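Local structure of vanadium-dependent haloperoxidase (Zobellia galactanivorans, 4CIT) at residues I34-D46 with R301-Y314. The protein probably uses a vanadate cofactor to catalyse the oxidation of iodide by hydrogen peroxide. Numbering follows the deposited sequence. Where two conformers were deposited one is given.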
loop_
_atom_site.group_PDB
_atom_site.type_symbol
_atom_site.label_atom_id
_atom_site.label_comp_id
_atom_site.label_asym_id
_atom_site.label_seq_id
_atom_site.Cartn_x
_atom_site.Cartn_y
_atom_site.Cartn_z
ATOM N N ILE A 34 -29.716 12.050 0.097
ATOM C CA ILE A 34 -28.341 12.259 -0.384
ATOM C C ILE A 34 -27.851 10.900 -0.798
ATOM O O ILE A 34 -27.863 9.952 0.023
ATOM C CB ILE A 34 -27.435 12.885 0.659
ATOM C CG1 ILE A 34 -27.907 14.300 0.987
ATOM C CG2 ILE A 34 -25.954 12.853 0.205
ATOM C CD1 ILE A 34 -27.269 14.955 2.181
ATOM N N ASN A 35 -27.483 10.769 -2.077
ATOM C CA ASN A 35 -27.044 9.479 -2.636
ATOM C C ASN A 35 -25.535 9.456 -2.599
ATOM O O ASN A 35 -24.886 10.227 -3.314
ATOM C CB ASN A 35 -27.497 9.240 -4.107
ATOM C CG ASN A 35 -27.087 7.838 -4.662
ATOM O OD1 ASN A 35 -27.090 6.802 -3.954
ATOM N ND2 ASN A 35 -26.654 7.824 -5.938
ATOM N N ILE A 36 -24.992 8.588 -1.765
ATOM C CA ILE A 36 -23.569 8.464 -1.607
ATOM C C ILE A 36 -23.217 7.228 -2.412
ATOM O O ILE A 36 -23.853 6.206 -2.311
ATOM C CB ILE A 36 -23.210 8.233 -0.135
ATOM C CG1 ILE A 36 -23.606 9.403 0.709
ATOM C CG2 ILE A 36 -21.689 7.995 -0.010
ATOM C CD1 ILE A 36 -22.973 10.712 0.331
ATOM N N THR A 37 -22.191 7.308 -3.236
ATOM C CA THR A 37 -21.806 6.135 -4.020
ATOM C C THR A 37 -20.317 5.776 -3.737
ATOM O O THR A 37 -19.570 6.543 -3.131
ATOM C CB THR A 37 -21.912 6.395 -5.517
ATOM O OG1 THR A 37 -21.087 7.521 -5.802
ATOM C CG2 THR A 37 -23.427 6.563 -5.928
ATOM N N PRO A 38 -19.910 4.588 -4.184
ATOM C CA PRO A 38 -18.505 4.212 -3.932
ATOM C C PRO A 38 -17.561 5.162 -4.607
ATOM O O PRO A 38 -16.413 5.374 -4.126
ATOM C CB PRO A 38 -18.375 2.827 -4.591
ATOM C CG PRO A 38 -19.770 2.379 -4.952
ATOM C CD PRO A 38 -20.734 3.491 -4.741
ATOM N N GLU A 39 -18.023 5.819 -5.668
ATOM C CA GLU A 39 -17.110 6.790 -6.330
ATOM C C GLU A 39 -16.709 8.002 -5.443
ATOM O O GLU A 39 -15.676 8.612 -5.696
ATOM C CB GLU A 39 -17.636 7.175 -7.697
ATOM C CG GLU A 39 -17.671 5.959 -8.684
ATOM C CD GLU A 39 -18.899 5.024 -8.677
ATOM O OE1 GLU A 39 -19.831 5.007 -7.788
ATOM O OE2 GLU A 39 -18.952 4.244 -9.642
ATOM N N GLU A 40 -17.505 8.333 -4.400
ATOM C CA GLU A 40 -17.138 9.370 -3.529
ATOM C C GLU A 40 -16.018 8.922 -2.565
ATOM O O GLU A 40 -15.155 9.710 -2.172
ATOM C CB GLU A 40 -18.376 9.911 -2.781
ATOM C CG GLU A 40 -19.116 10.792 -3.792
ATOM C CD GLU A 40 -20.567 10.967 -3.550
ATOM O OE1 GLU A 40 -21.123 10.199 -2.731
ATOM O OE2 GLU A 40 -21.154 11.863 -4.209
ATOM N N LEU A 41 -16.039 7.646 -2.179
ATOM C CA LEU A 41 -14.912 7.104 -1.444
ATOM C C LEU A 41 -13.663 7.157 -2.340
ATOM O O LEU A 41 -12.547 7.573 -1.897
ATOM C CB LEU A 41 -15.264 5.706 -1.026
ATOM C CG LEU A 41 -14.209 4.869 -0.299
ATOM C CD1 LEU A 41 -13.756 5.514 0.967
ATOM C CD2 LEU A 41 -14.756 3.454 -0.019
ATOM N N ASP A 42 -13.837 6.730 -3.600
ATOM C CA ASP A 42 -12.725 6.784 -4.522
ATOM C C ASP A 42 -12.141 8.203 -4.676
ATOM O O ASP A 42 -10.926 8.348 -4.863
ATOM C CB ASP A 42 -13.114 6.253 -5.938
ATOM C CG ASP A 42 -13.393 4.748 -5.974
ATOM O OD1 ASP A 42 -12.881 4.015 -5.050
ATOM O OD2 ASP A 42 -14.072 4.302 -6.959
ATOM N N ALA A 43 -13.012 9.206 -4.718
ATOM C CA ALA A 43 -12.607 10.606 -4.776
ATOM C C ALA A 43 -11.638 10.948 -3.614
ATOM O O ALA A 43 -10.605 11.574 -3.799
ATOM C CB ALA A 43 -13.827 11.508 -4.817
ATOM N N SER A 44 -11.970 10.555 -2.387
ATOM C CA SER A 44 -11.119 10.789 -1.256
ATOM C C SER A 44 -9.771 10.079 -1.357
ATOM O O SER A 44 -8.710 10.707 -1.161
ATOM C CB SER A 44 -11.840 10.355 0.040
ATOM O OG SER A 44 -11.109 10.623 1.218
ATOM N N ILE A 45 -9.791 8.832 -1.801
ATOM C CA ILE A 45 -8.561 8.057 -1.917
ATOM C C ILE A 45 -7.701 8.641 -3.089
ATOM O O ILE A 45 -6.509 8.733 -2.969
ATOM C CB ILE A 45 -8.891 6.543 -2.102
ATOM C CG1 ILE A 45 -9.603 5.986 -0.861
ATOM C CG2 ILE A 45 -7.664 5.746 -2.437
ATOM C CD1 ILE A 45 -10.095 4.593 -0.947
ATOM N N ASP A 46 -8.312 9.047 -4.213
ATOM C CA ASP A 46 -7.580 9.688 -5.309
ATOM C C ASP A 46 -6.955 11.015 -4.859
ATOM O O ASP A 46 -5.810 11.271 -5.214
ATOM C CB ASP A 46 -8.516 10.058 -6.467
ATOM C CG ASP A 46 -9.018 8.846 -7.311
ATOM O OD1 ASP A 46 -8.421 7.738 -7.197
ATOM O OD2 ASP A 46 -10.070 9.039 -8.073
ATOM N N ARG A 301 -14.920 -1.352 -9.249
ATOM C CA ARG A 301 -15.757 -0.669 -10.229
ATOM C C ARG A 301 -16.213 -1.661 -11.307
ATOM O O ARG A 301 -17.427 -1.694 -11.692
ATOM C CB ARG A 301 -15.045 0.533 -10.829
ATOM C CG ARG A 301 -14.736 1.632 -9.827
ATOM C CD ARG A 301 -15.976 2.413 -9.303
ATOM N NE ARG A 301 -16.792 1.580 -8.435
ATOM C CZ ARG A 301 -16.402 1.237 -7.189
ATOM N NH1 ARG A 301 -15.222 1.745 -6.600
ATOM N NH2 ARG A 301 -17.177 0.423 -6.533
ATOM N N LYS A 302 -15.301 -2.544 -11.751
ATOM C CA LYS A 302 -15.570 -3.551 -12.840
ATOM C C LYS A 302 -16.675 -4.565 -12.444
ATOM O O LYS A 302 -17.415 -5.013 -13.294
ATOM C CB LYS A 302 -14.288 -4.311 -13.235
ATOM C CG LYS A 302 -14.413 -5.242 -14.436
ATOM C CD LYS A 302 -13.051 -5.843 -14.885
ATOM C CE LYS A 302 -13.230 -6.886 -15.998
ATOM N NZ LYS A 302 -13.195 -8.330 -15.518
ATOM N N THR A 303 -16.831 -4.797 -11.154
ATOM C CA THR A 303 -17.811 -5.684 -10.565
ATOM C C THR A 303 -19.087 -4.969 -10.103
ATOM O O THR A 303 -19.952 -5.605 -9.517
ATOM C CB THR A 303 -17.190 -6.503 -9.443
ATOM O OG1 THR A 303 -16.606 -5.649 -8.425
ATOM C CG2 THR A 303 -16.195 -7.494 -9.951
ATOM N N ASN A 304 -19.144 -3.665 -10.320
ATOM C CA ASN A 304 -20.257 -2.815 -9.833
ATOM C C ASN A 304 -20.490 -3.013 -8.389
ATOM O O ASN A 304 -21.639 -3.106 -7.944
ATOM C CB ASN A 304 -21.546 -3.157 -10.612
ATOM C CG ASN A 304 -21.389 -2.872 -12.082
ATOM O OD1 ASN A 304 -21.630 -3.741 -12.943
ATOM N ND2 ASN A 304 -20.913 -1.678 -12.389
ATOM N N SER A 305 -19.417 -3.118 -7.596
ATOM C CA SER A 305 -19.562 -3.396 -6.170
ATOM C C SER A 305 -20.175 -2.174 -5.484
ATOM O O SER A 305 -19.816 -1.009 -5.807
ATOM C CB SER A 305 -18.170 -3.604 -5.568
ATOM O OG SER A 305 -17.593 -4.803 -6.109
ATOM N N ASP A 306 -21.123 -2.466 -4.586
ATOM C CA ASP A 306 -21.809 -1.397 -3.889
ATOM C C ASP A 306 -20.875 -0.711 -2.813
ATOM O O ASP A 306 -19.709 -1.070 -2.659
ATOM C CB ASP A 306 -23.176 -1.845 -3.351
ATOM C CG ASP A 306 -23.093 -2.806 -2.206
ATOM O OD1 ASP A 306 -22.017 -3.002 -1.605
ATOM O OD2 ASP A 306 -24.165 -3.430 -1.867
ATOM N N PHE A 307 -21.366 0.300 -2.136
ATOM C CA PHE A 307 -20.544 1.050 -1.196
ATOM C C PHE A 307 -19.900 0.139 -0.178
ATOM O O PHE A 307 -18.686 0.245 0.123
ATOM C CB PHE A 307 -21.389 2.102 -0.492
ATOM C CG PHE A 307 -20.560 3.044 0.339
ATOM C CD1 PHE A 307 -20.279 2.775 1.713
ATOM C CD2 PHE A 307 -20.057 4.230 -0.202
ATOM C CE1 PHE A 307 -19.568 3.657 2.479
ATOM C CE2 PHE A 307 -19.363 5.133 0.586
ATOM C CZ PHE A 307 -19.030 4.815 1.889
ATOM N N ALA A 308 -20.704 -0.697 0.491
ATOM C CA ALA A 308 -20.206 -1.588 1.526
ATOM C C ALA A 308 -19.216 -2.628 1.038
ATOM O O ALA A 308 -18.207 -2.835 1.716
ATOM C CB ALA A 308 -21.325 -2.257 2.312
ATOM N N LYS A 309 -19.465 -3.236 -0.116
ATOM C CA LYS A 309 -18.567 -4.248 -0.676
ATOM C C LYS A 309 -17.244 -3.574 -1.105
ATOM O O LYS A 309 -16.179 -4.095 -0.860
ATOM C CB LYS A 309 -19.203 -4.926 -1.850
ATOM C CG LYS A 309 -18.346 -5.898 -2.635
ATOM C CD LYS A 309 -17.873 -7.024 -1.823
ATOM C CE LYS A 309 -17.202 -8.078 -2.754
ATOM N NZ LYS A 309 -18.132 -8.740 -3.730
ATOM N N THR A 310 -17.372 -2.424 -1.677
ATOM C CA THR A 310 -16.150 -1.622 -2.053
ATOM C C THR A 310 -15.291 -1.357 -0.825
ATOM O O THR A 310 -14.071 -1.544 -0.841
ATOM C CB THR A 310 -16.524 -0.314 -2.744
ATOM O OG1 THR A 310 -17.192 -0.620 -3.937
ATOM C CG2 THR A 310 -15.271 0.549 -3.100
ATOM N N LEU A 311 -15.894 -0.827 0.252
ATOM C CA LEU A 311 -15.162 -0.576 1.494
ATOM C C LEU A 311 -14.571 -1.729 2.157
ATOM O O LEU A 311 -13.451 -1.700 2.606
ATOM C CB LEU A 311 -16.064 0.206 2.421
ATOM C CG LEU A 311 -15.501 0.968 3.537
ATOM C CD1 LEU A 311 -14.230 1.766 3.175
ATOM C CD2 LEU A 311 -16.641 1.859 4.061
ATOM N N PHE A 312 -15.301 -2.845 2.198
ATOM C CA PHE A 312 -14.784 -4.102 2.600
ATOM C C PHE A 312 -13.508 -4.460 1.851
ATOM O O PHE A 312 -12.506 -4.797 2.480
ATOM C CB PHE A 312 -15.870 -5.116 2.349
ATOM C CG PHE A 312 -15.457 -6.539 2.387
ATOM C CD1 PHE A 312 -15.284 -7.198 3.550
ATOM C CD2 PHE A 312 -15.388 -7.257 1.206
ATOM C CE1 PHE A 312 -14.939 -8.559 3.556
ATOM C CE2 PHE A 312 -15.124 -8.605 1.207
ATOM C CZ PHE A 312 -14.845 -9.255 2.363
ATOM N N ALA A 313 -13.534 -4.385 0.571
ATOM C CA ALA A 313 -12.406 -4.751 -0.181
ATOM C C ALA A 313 -11.170 -3.824 0.072
ATOM O O ALA A 313 -9.992 -4.284 0.270
ATOM C CB ALA A 313 -12.729 -4.786 -1.637
ATOM N N TYR A 314 -11.441 -2.504 0.062
ATOM C CA TYR A 314 -10.361 -1.563 0.291
ATOM C C TYR A 314 -9.762 -1.699 1.692
ATOM O O TYR A 314 -8.563 -1.526 1.904
ATOM C CB TYR A 314 -10.785 -0.106 0.092
ATOM C CG TYR A 314 -11.278 0.271 -1.236
ATOM C CD1 TYR A 314 -11.202 -0.561 -2.307
ATOM C CD2 TYR A 314 -11.771 1.532 -1.449
ATOM C CE1 TYR A 314 -11.644 -0.142 -3.572
ATOM C CE2 TYR A 314 -12.185 1.983 -2.704
ATOM C CZ TYR A 314 -12.152 1.095 -3.761
ATOM O OH TYR A 314 -12.667 1.453 -5.002
#
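Asp42 divides its carboxylate between Arg301 and Tyr314. OD1 accepts a hydrogen bond from Tyr314 OH through its syn lone pair, with Tyr314 OH 2.6 Å from Asp42 OD1 and this oxygen lying at the edge of the ring, in its plane. Asp42 OD2 receives Arg301 NH1 on its syn side at 2.8 Å, in a bent bond (137°) that completes a salt bridge; carboxylate and guanidinium planes are turned 44° apart. Arg301 gets there by folding back at chi2 and chi3, from the last turn of helix 288-302 toward helix 38-55. Arg301 NH2 gives a straighter, in-plane bond to Thr310 OG1 (2.8 Å) and a weak one to Ser305 O, while Thr310 OG1 donates to Asp306 O. Pro38 CB lies over one guanidinium face, offset toward its rim, 3.3 Å from Arg301 NH2, and its CG rests near Ser305 O. Glu39, bent at chi2, brings OE2 to 3.6 Å from Arg301 NE, well out of the guanidinium plane, so this long salt bridge is a matter of charge alone. Beside the polar group, Leu41 CD2 touches both Leu311 CD1 (3.7 Å) and Tyr314 CD2, and Ile45 CD1 approaches the same ring carbon. Phe307 lies alongside Ile36, whose CG2 meets CE2, and turns its edge to the carbonyl of Thr37. Helix 59-80 adds Phe66 against Ile45. The arrangement thus ties the start of the N-terminal helix 38-55 to the turn that leaves helix 288-302 through a Schellman motif at Asn304 and enters helix 307-335 at the Asp306 N-cap. Two bonds hold the buried Asp42 carboxylate, and the adjacent guanidinium would probably keep it ionised, while the bonds to Asp42 and Thr310 fix the rotation of the arginine head.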